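Local coordinates for beta-lactamase-like protein (Koribacter versatilis, PDB 6B9V) that probably hydrolyses diphosphate bonds, cleaving reactive FAD photoproducts, as a manganese-bound member of the PhnP family with a metallo-beta-lactamase fold, at residues A[50-55]-A[72-77]. Residues are numbered along the deposited sequence; the frame is centred on the assembly and turned at random.
Sequences LVLIDT and DAIVYT
Asp54 grips Thr77 with both carboxylate oxygens: OD2 takes the hydroxyl of Thr77 OG1 on its syn lone pair at 2.7 Å, and OD1 receives Thr77 N at 2.9 Å, also from the syn side. An aspartate suits this place because its short side chain offers two acceptors to one residue. CG lies anti to the carbonyl carbon (chi1 -72°), which brings the carboxylate back to segment 72-77 although CB points away from it. OD2 also accepts ND1 of His83, a manganese ligand, while Thr77 directly precedes another, His78; the carboxylate is thus a second-shell group, consistent with a part in orienting His83, and may make its imidazole a more electron-rich ligand.

Beyond it, Thr55 OG1 and Tyr76 OH share a 2.8 Å hydrogen bond, either able to donate, near the ring plane at its edge, giving both buried hydroxyls a polar partner. At the far end Asp72 OD2 accepts Leu50 N at 2.8 Å, on the anti side.

Between these ends run parallel strands 49-53 and 73-75, joined through helix 59-66 as the beta-alpha-beta crossover of the metallo-beta-lactamase fold, with manganese-binding His78, His80 and His83 soon after the second strand. Leu52 N donates to Ala73 O, and Leu52 O receives Val75 N at 2.7 Å.

Beta-branched Val51, Val75 and Ile74 suit the extended backbone. Val51 CG1 lies 4.0 Å from Val75 CG2, with small Ala73 beside them; on the other face Leu52 CD2 approaches Ile74 CG1, and Thr55 CG2 rests 3.9 Å from Ile74 CG2, where Val90 of helix 87-90 packs against both Thr55 and Ile74.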
# COMPACT_ATOMS: atom_id res chain seq x y z
N LEU A 50 20.18 3.39 8.78
CA LEU A 50 19.34 3.28 7.59
C LEU A 50 18.46 4.53 7.45
O LEU A 50 17.67 4.85 8.33
CB LEU A 50 18.47 2.01 7.67
CG LEU A 50 17.68 1.52 6.45
CD1 LEU A 50 17.24 0.07 6.68
CD2 LEU A 50 16.46 2.39 6.16
N VAL A 51 18.60 5.21 6.31
CA VAL A 51 17.83 6.41 6.03
C VAL A 51 16.93 6.15 4.84
O VAL A 51 17.39 5.71 3.79
CB VAL A 51 18.75 7.62 5.76
CG1 VAL A 51 17.93 8.84 5.34
CG2 VAL A 51 19.58 7.93 7.03
N LEU A 52 15.64 6.37 5.02
CA LEU A 52 14.65 6.07 4.00
C LEU A 52 14.21 7.35 3.30
O LEU A 52 13.93 8.35 3.96
CB LEU A 52 13.44 5.37 4.63
CG LEU A 52 12.24 5.08 3.73
CD1 LEU A 52 12.61 4.08 2.65
CD2 LEU A 52 11.08 4.56 4.58
N ILE A 53 14.14 7.32 1.97
CA ILE A 53 13.64 8.47 1.25
C ILE A 53 12.28 8.09 0.69
O ILE A 53 12.20 7.25 -0.22
CB ILE A 53 14.59 8.93 0.10
CG1 ILE A 53 15.96 9.31 0.67
CG2 ILE A 53 13.99 10.13 -0.64
CD1 ILE A 53 16.94 9.83 -0.38
N ASP A 54 11.25 8.69 1.29
CA ASP A 54 9.82 8.54 0.95
C ASP A 54 9.22 7.22 1.46
O ASP A 54 9.91 6.21 1.57
CB ASP A 54 9.59 8.69 -0.57
CG ASP A 54 9.75 10.13 -1.05
OD1 ASP A 54 9.70 11.05 -0.20
OD2 ASP A 54 9.92 10.36 -2.26
N THR A 55 7.94 7.25 1.80
CA THR A 55 7.25 6.05 2.26
C THR A 55 6.09 5.76 1.33
O THR A 55 4.99 6.27 1.53
CB THR A 55 6.73 6.20 3.70
OG1 THR A 55 5.90 7.36 3.80
CG2 THR A 55 7.89 6.30 4.70
N ASP A 72 16.26 4.58 10.88
CA ASP A 72 16.82 5.62 11.73
C ASP A 72 16.31 7.02 11.41
O ASP A 72 16.26 7.88 12.29
CB ASP A 72 18.35 5.56 11.66
CG ASP A 72 18.88 4.25 12.21
OD1 ASP A 72 18.97 4.11 13.45
OD2 ASP A 72 19.17 3.33 11.40
N ALA A 73 15.95 7.24 10.16
CA ALA A 73 15.37 8.51 9.77
C ALA A 73 14.62 8.33 8.46
O ALA A 73 14.96 7.47 7.65
CB ALA A 73 16.47 9.59 9.64
N ILE A 74 13.56 9.12 8.29
CA ILE A 74 12.83 9.16 7.03
C ILE A 74 12.87 10.58 6.47
O ILE A 74 12.63 11.55 7.18
CB ILE A 74 11.36 8.72 7.21
CG1 ILE A 74 11.32 7.29 7.78
CG2 ILE A 74 10.58 8.84 5.88
CD1 ILE A 74 9.95 6.80 8.16
N VAL A 75 13.20 10.68 5.19
CA VAL A 75 13.31 11.97 4.52
C VAL A 75 12.32 12.02 3.34
O VAL A 75 12.28 11.08 2.55
CB VAL A 75 14.75 12.20 4.01
CG1 VAL A 75 14.85 13.55 3.29
CG2 VAL A 75 15.73 12.17 5.17
N TYR A 76 11.54 13.09 3.23
CA TYR A 76 10.56 13.21 2.15
C TYR A 76 10.96 14.16 1.02
O TYR A 76 11.44 15.27 1.28
CB TYR A 76 9.21 13.67 2.72
CG TYR A 76 8.51 12.55 3.47
CD1 TYR A 76 8.67 12.41 4.84
CD2 TYR A 76 7.71 11.63 2.80
CE1 TYR A 76 8.04 11.37 5.54
CE2 TYR A 76 7.09 10.60 3.48
CZ TYR A 76 7.24 10.48 4.85
OH TYR A 76 6.63 9.45 5.54
N THR A 77 10.72 13.73 -0.22
CA THR A 77 10.87 14.63 -1.37
C THR A 77 9.67 15.59 -1.50
O THR A 77 9.84 16.80 -1.75
CB THR A 77 11.02 13.84 -2.69
OG1 THR A 77 9.87 13.01 -2.89
CG2 THR A 77 12.29 12.98 -2.67